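Local coordinates for protein 3'-5' exonuclease crn-4 (Caenorhabditis elegans, PDB 5DK5) that digests RNA and DNA from the 3' end as a metal-dependent DEDDh-family exonuclease and takes part in apoptotic DNA degradation, at residues B[145-154]-B[211-220]. Residues are numbered along the deposited sequence; the frame is centred on the assembly and turned at random.
Sequences FRQYINLYKI and KVTVNELLTC. With ZN (zinc ion), chain I; IPA (isopropyl alcohol), chain L.
Y148 and E216 form an antiparallel hydrogen-bonded pair of the central sheet, N215 joining E216 opposite Y148 in a classic beta bulge; Y148 N gives to E216 O at 3.2 Å, and L218 N closes the ladder on R146 O at 2.8 Å. N215 imitates a strand backbone: OD1 takes N150 N on an in-plane lone pair (2.8 Å), while ND2 returns a nearly straight bond (170°) to N150 O. With CG placed between its backbone N and carbonyl carbon (chi1 53°), the amide turns back to reach both. N150 caps helix 151-161 through OD1; from the first turn, K153's long, extended chain spans to N215 O (NZ 2.8 Å). E216's two oxygens serve two donors, OE1 the Y148 hydroxyl and OE2 N150 ND2 from above the carboxylate plane; its CB makes a CH-pi contact over the Y148 ring face. R146's flat guanidinium offers NE and NH2 side by side to L218 O, both at 3.0 Å, beside zinc ligands C220, C270 and C280. Cut back to an alanine, the residue would lose both donors, and the chain leading to C220 would probably be less firmly held. Among apolar contacts, branched V212 fits against I149 and I154. Polar side chains thus continue the pairing where the strands end, linking exonuclease sheet, helix and zinc site.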
ATOM      1  N   PHE B 145       3.163 -19.636  20.472  1.00 31.47           N
ATOM      2  CA  PHE B 145       3.640 -19.288  19.134  1.00 29.71           C
ATOM      3  C   PHE B 145       5.152 -19.498  19.008  1.00 29.86           C
ATOM      4  O   PHE B 145       5.712 -19.363  17.917  1.00 29.38           O
ATOM      5  CB  PHE B 145       3.301 -17.832  18.785  1.00 28.19           C
ATOM      6  CG  PHE B 145       1.883 -17.612  18.302  1.00 27.10           C
ATOM      7  CD1 PHE B 145       0.992 -18.664  18.149  1.00 28.45           C
ATOM      8  CD2 PHE B 145       1.455 -16.335  17.979  1.00 27.65           C
ATOM      9  CE1 PHE B 145      -0.299 -18.440  17.694  1.00 28.66           C
ATOM     10  CE2 PHE B 145       0.168 -16.106  17.524  1.00 26.56           C
ATOM     11  CZ  PHE B 145      -0.709 -17.158  17.381  1.00 27.18           C
ATOM     12  N   ARG B 146       5.812 -19.818  20.118  1.00 30.11           N
ATOM     13  CA  ARG B 146       7.258 -20.027  20.118  1.00 31.53           C
ATOM     14  C   ARG B 146       7.603 -21.518  20.099  1.00 33.08           C
ATOM     15  O   ARG B 146       8.771 -21.903  20.174  1.00 32.37           O
ATOM     16  CB  ARG B 146       7.891 -19.337  21.327  1.00 33.61           C
ATOM     17  CG  ARG B 146       7.866 -17.815  21.224  1.00 34.17           C
ATOM     18  CD  ARG B 146       8.633 -17.143  22.348  1.00 36.64           C
ATOM     19  NE  ARG B 146      10.021 -17.591  22.413  1.00 41.61           N
ATOM     20  CZ  ARG B 146      10.960 -17.015  23.156  1.00 45.19           C
ATOM     21  NH1 ARG B 146      10.669 -15.955  23.900  1.00 45.42           N
ATOM     22  NH2 ARG B 146      12.197 -17.495  23.152  1.00 46.52           N
ATOM     23  N   GLN B 147       6.571 -22.351  20.006  1.00 33.00           N
ATOM     24  CA  GLN B 147       6.737 -23.760  19.681  1.00 33.10           C
ATOM     25  C   GLN B 147       5.582 -24.168  18.778  1.00 32.84           C
ATOM     26  O   GLN B 147       4.440 -23.771  19.007  1.00 35.12           O
ATOM     27  CB  GLN B 147       6.781 -24.628  20.941  1.00 35.79           C
ATOM     28  CG  GLN B 147       5.510 -24.602  21.788  1.00 38.34           C
ATOM     29  CD  GLN B 147       5.471 -25.711  22.824  1.00 40.95           C
ATOM     30  OE1 GLN B 147       4.425 -26.321  23.054  1.00 41.46           O
ATOM     31  NE2 GLN B 147       6.610 -25.979  23.454  1.00 40.86           N
ATOM     32  N   TYR B 148       5.877 -24.939  17.739  1.00 30.87           N
ATOM     33  CA  TYR B 148       4.848 -25.310  16.778  1.00 31.84           C
ATOM     34  C   TYR B 148       5.293 -26.461  15.888  1.00 31.10           C
ATOM     35  O   TYR B 148       6.423 -26.939  15.988  1.00 31.72           O
ATOM     36  CB  TYR B 148       4.470 -24.105  15.915  1.00 33.99           C
ATOM     37  CG  TYR B 148       5.621 -23.541  15.117  1.00 37.28           C
ATOM     38  CD1 TYR B 148       6.441 -22.553  15.647  1.00 38.94           C
ATOM     39  CD2 TYR B 148       5.885 -23.992  13.832  1.00 38.38           C
ATOM     40  CE1 TYR B 148       7.494 -22.034  14.920  1.00 39.75           C
ATOM     41  CE2 TYR B 148       6.934 -23.480  13.097  1.00 38.79           C
ATOM     42  CZ  TYR B 148       7.735 -22.501  13.646  1.00 38.63           C
ATOM     43  OH  TYR B 148       8.784 -21.986  12.921  1.00 36.70           O
ATOM     44  N   ILE B 149       4.385 -26.892  15.020  1.00 31.34           N
ATOM     45  CA  ILE B 149       4.628 -28.011  14.123  1.00 33.34           C
ATOM     46  C   ILE B 149       4.722 -27.540  12.678  1.00 33.15           C
ATOM     47  O   ILE B 149       3.727 -27.130  12.082  1.00 33.19           O
ATOM     48  CB  ILE B 149       3.516 -29.072  14.243  1.00 36.44           C
ATOM     49  CG1 ILE B 149       3.387 -29.521  15.705  1.00 38.19           C
ATOM     50  CG2 ILE B 149       3.804 -30.253  13.312  1.00 39.34           C
ATOM     51  CD1 ILE B 149       2.372 -30.617  15.952  1.00 33.90           C
ATOM     52  N   ASN B 150       5.929 -27.595  12.125  1.00 34.49           N
ATOM     53  CA  ASN B 150       6.136 -27.338  10.707  1.00 35.17           C
ATOM     54  C   ASN B 150       5.811 -28.608   9.933  1.00 37.69           C
ATOM     55  O   ASN B 150       6.612 -29.542   9.889  1.00 34.03           O
ATOM     56  CB  ASN B 150       7.573 -26.887  10.446  1.00 34.63           C
ATOM     57  CG  ASN B 150       7.788 -26.400   9.026  1.00 33.64           C
ATOM     58  OD1 ASN B 150       7.130 -26.852   8.089  1.00 35.41           O
ATOM     59  ND2 ASN B 150       8.717 -25.469   8.861  1.00 31.20           N
ATOM     60  N   LEU B 151       4.627 -28.642   9.330  1.00 38.60           N
ATOM     61  CA  LEU B 151       4.131 -29.864   8.708  1.00 40.71           C
ATOM     62  C   LEU B 151       4.948 -30.252   7.480  1.00 41.67           C
ATOM     63  O   LEU B 151       5.081 -31.435   7.166  1.00 41.48           O
ATOM     64  CB  LEU B 151       2.660 -29.706   8.319  1.00 39.61           C
ATOM     65  CG  LEU B 151       1.928 -31.006   7.979  1.00 39.46           C
ATOM     66  CD1 LEU B 151       1.801 -31.891   9.206  1.00 39.96           C
ATOM     67  CD2 LEU B 151       0.558 -30.715   7.395  1.00 39.96           C
ATOM     68  N   TYR B 152       5.492 -29.257   6.786  1.00 39.58           N
ATOM     69  CA  TYR B 152       6.273 -29.512   5.581  1.00 42.58           C
ATOM     70  C   TYR B 152       7.600 -30.168   5.935  1.00 42.70           C
ATOM     71  O   TYR B 152       8.152 -30.944   5.155  1.00 40.03           O
ATOM     72  CB  TYR B 152       6.524 -28.219   4.808  1.00 43.54           C
ATOM     73  CG  TYR B 152       7.216 -28.440   3.484  1.00 47.90           C
ATOM     74  CD1 TYR B 152       6.505 -28.879   2.377  1.00 50.98           C
ATOM     75  CD2 TYR B 152       8.579 -28.215   3.342  1.00 50.98           C
ATOM     76  CE1 TYR B 152       7.129 -29.087   1.164  1.00 54.58           C
ATOM     77  CE2 TYR B 152       9.213 -28.420   2.130  1.00 54.38           C
ATOM     78  CZ  TYR B 152       8.483 -28.855   1.045  1.00 56.02           C
ATOM     79  OH  TYR B 152       9.107 -29.062  -0.164  1.00 58.14           O
ATOM     80  N   LYS B 153       8.111 -29.840   7.114  1.00 52.89           N
ATOM     81  CA  LYS B 153       9.348 -30.432   7.595  1.00 55.45           C
ATOM     82  C   LYS B 153       9.153 -31.918   7.881  1.00 60.45           C
ATOM     83  O   LYS B 153      10.038 -32.732   7.621  1.00 61.74           O
ATOM     84  CB  LYS B 153       9.829 -29.710   8.850  1.00 57.24           C
ATOM     85  CG  LYS B 153      11.136 -30.234   9.404  1.00 61.14           C
ATOM     86  CD  LYS B 153      11.534 -29.459  10.646  1.00 62.12           C
ATOM     87  CE  LYS B 153      12.797 -30.016  11.273  1.00 64.73           C
ATOM     88  NZ  LYS B 153      13.116 -29.306  12.531  1.00 65.39           N
ATOM     89  N   ILE B 154       7.989 -32.265   8.419  1.00 40.91           N
ATOM     90  CA  ILE B 154       7.648 -33.662   8.665  1.00 45.69           C
ATOM     91  C   ILE B 154       7.438 -34.367   7.333  1.00 46.78           C
ATOM     92  O   ILE B 154       7.834 -35.519   7.154  1.00 50.33           O
ATOM     93  CB  ILE B 154       6.380 -33.795   9.532  1.00 47.67           C
ATOM     94  CG1 ILE B 154       6.557 -33.020  10.841  1.00 45.50           C
ATOM     95  CG2 ILE B 154       6.069 -35.270   9.807  1.00 52.35           C
ATOM     96  CD1 ILE B 154       5.332 -33.001  11.717  1.00 44.67           C
ATOM     97  N   LYS B 211       4.690 -39.419  12.084  1.00 55.33           N
ATOM     98  CA  LYS B 211       4.805 -39.056  13.494  1.00 55.38           C
ATOM     99  C   LYS B 211       4.870 -37.538  13.648  1.00 52.97           C
ATOM    100  O   LYS B 211       5.901 -36.918  13.381  1.00 51.27           O
ATOM    101  CB  LYS B 211       6.041 -39.713  14.110  1.00 57.65           C
ATOM    102  CG  LYS B 211       6.076 -39.673  15.630  1.00 58.81           C
ATOM    103  CD  LYS B 211       6.721 -40.930  16.206  1.00 61.05           C
ATOM    104  CE  LYS B 211       6.230 -41.229  17.615  1.00 62.14           C
ATOM    105  NZ  LYS B 211       6.654 -42.586  18.071  1.00 64.26           N
ATOM    106  N   VAL B 212       3.762 -36.950  14.087  1.00 54.21           N
ATOM    107  CA  VAL B 212       3.618 -35.500  14.136  1.00 50.99           C
ATOM    108  C   VAL B 212       3.855 -34.949  15.540  1.00 50.90           C
ATOM    109  O   VAL B 212       3.205 -35.362  16.500  1.00 52.65           O
ATOM    110  CB  VAL B 212       2.216 -35.074  13.647  1.00 49.70           C
ATOM    111  CG1 VAL B 212       2.085 -33.559  13.627  1.00 47.90           C
ATOM    112  CG2 VAL B 212       1.945 -35.651  12.263  1.00 49.89           C
ATOM    113  N   THR B 213       4.800 -34.018  15.644  1.00 47.72           N
ATOM    114  CA  THR B 213       5.142 -33.381  16.912  1.00 44.51           C
ATOM    115  C   THR B 213       5.752 -32.005  16.657  1.00 41.70           C
ATOM    116  O   THR B 213       6.111 -31.684  15.526  1.00 40.95           O
ATOM    117  CB  THR B 213       6.148 -34.223  17.724  1.00 44.55           C
ATOM    118  OG1 THR B 213       5.870 -35.618  17.551  1.00 51.61           O
ATOM    119  CG2 THR B 213       6.083 -33.876  19.205  1.00 39.95           C
ATOM    120  N   VAL B 214       5.862 -31.197  17.708  1.00 39.13           N
ATOM    121  CA  VAL B 214       6.612 -29.945  17.645  1.00 40.71           C
ATOM    122  C   VAL B 214       8.035 -30.215  17.154  1.00 43.04           C
ATOM    123  O   VAL B 214       8.781 -30.964  17.786  1.00 36.21           O
ATOM    124  CB  VAL B 214       6.659 -29.247  19.026  1.00 34.16           C
ATOM    125  CG1 VAL B 214       7.660 -28.089  19.032  1.00 59.17           C
ATOM    126  CG2 VAL B 214       5.268 -28.758  19.426  1.00 33.41           C
ATOM    127  N   ASN B 215       8.396 -29.606  16.027  1.00 34.67           N
ATOM    128  CA  ASN B 215       9.718 -29.794  15.432  1.00 35.32           C
ATOM    129  C   ASN B 215      10.478 -28.480  15.245  1.00 36.67           C
ATOM    130  O   ASN B 215      11.625 -28.480  14.798  1.00 36.53           O
ATOM    131  CB  ASN B 215       9.592 -30.516  14.088  1.00 59.57           C
ATOM    132  CG  ASN B 215       8.606 -29.844  13.151  1.00 59.21           C
ATOM    133  OD1 ASN B 215       8.102 -28.757  13.430  1.00 33.67           O
ATOM    134  ND2 ASN B 215       8.333 -30.492  12.026  1.00 35.37           N
ATOM    135  N   GLU B 216       9.834 -27.367  15.587  1.00 36.91           N
ATOM    136  CA  GLU B 216      10.474 -26.057  15.514  1.00 37.91           C
ATOM    137  C   GLU B 216      10.158 -25.218  16.747  1.00 33.79           C
ATOM    138  O   GLU B 216       9.026 -25.207  17.233  1.00 31.49           O
ATOM    139  CB  GLU B 216      10.040 -25.314  14.247  1.00 42.44           C
ATOM    140  CG  GLU B 216      10.635 -25.889  12.967  1.00 48.59           C
ATOM    141  CD  GLU B 216      10.447 -24.983  11.762  1.00 50.46           C
ATOM    142  OE1 GLU B 216       9.818 -23.913  11.905  1.00 49.92           O
ATOM    143  OE2 GLU B 216      10.930 -25.342  10.668  1.00 51.20           O
ATOM    144  N   LEU B 217      11.181 -24.528  17.245  1.00 33.83           N
ATOM    145  CA  LEU B 217      11.058 -23.654  18.405  1.00 34.66           C
ATOM    146  C   LEU B 217      11.620 -22.277  18.073  1.00 34.02           C
ATOM    147  O   LEU B 217      12.503 -22.152  17.225  1.00 35.67           O
ATOM    148  CB  LEU B 217      11.799 -24.236  19.609  1.00 37.30           C
ATOM    149  CG  LEU B 217      11.553 -25.706  19.953  1.00 40.69           C
ATOM    150  CD1 LEU B 217      12.613 -26.192  20.926  1.00 43.74           C
ATOM    151  CD2 LEU B 217      10.166 -25.901  20.535  1.00 40.74           C
ATOM    152  N   LEU B 218      11.106 -21.251  18.744  1.00 36.34           N
ATOM    153  CA  LEU B 218      11.624 -19.897  18.595  1.00 34.82           C
ATOM    154  C   LEU B 218      12.449 -19.508  19.817  1.00 37.45           C
ATOM    155  O   LEU B 218      11.928 -19.428  20.931  1.00 38.12           O
ATOM    156  CB  LEU B 218      10.481 -18.902  18.384  1.00 32.75           C
ATOM    157  CG  LEU B 218       9.653 -19.066  17.106  1.00 32.76           C
ATOM    158  CD1 LEU B 218       8.691 -17.894  16.958  1.00 30.11           C
ATOM    159  CD2 LEU B 218      10.538 -19.190  15.868  1.00 32.14           C
ATOM    160  N   THR B 219      13.740 -19.276  19.592  1.00 36.26           N
ATOM    161  CA  THR B 219      14.673 -18.925  20.658  1.00 37.44           C
ATOM    162  C   THR B 219      15.240 -17.526  20.438  1.00 33.56           C
ATOM    163  O   THR B 219      15.123 -16.965  19.350  1.00 30.43           O
ATOM    164  CB  THR B 219      15.833 -19.932  20.744  1.00 41.39           C
ATOM    165  OG1 THR B 219      16.558 -19.938  19.508  1.00 41.07           O
ATOM    166  CG2 THR B 219      15.309 -21.333  21.031  1.00 44.60           C
ATOM    167  N   CYS B 220      15.872 -16.981  21.474  1.00 36.10           N
ATOM    168  CA  CYS B 220      16.310 -15.588  21.468  1.00 36.84           C
ATOM    169  C   CYS B 220      17.687 -15.373  20.845  1.00 37.13           C
ATOM    170  O   CYS B 220      18.061 -14.239  20.545  1.00 37.45           O
ATOM    171  CB  CYS B 220      16.327 -15.044  22.897  1.00 36.94           C
ATOM    172  SG  CYS B 220      17.431 -15.946  24.017  1.00 49.11           S
TER
HETATM  173 ZN    ZN I 301      15.647 -16.919  25.218  1.00 42.66          ZN
HETATM  174  C1  IPA L 304      10.297 -25.617   5.067  1.00 74.48           C
HETATM  175  C2  IPA L 304       9.452 -24.367   5.147  1.00 72.63           C
HETATM  176  C3  IPA L 304       9.730 -23.478   3.954  1.00 72.57           C
HETATM  177  O2  IPA L 304       9.780 -23.670   6.325  1.00 30.41           O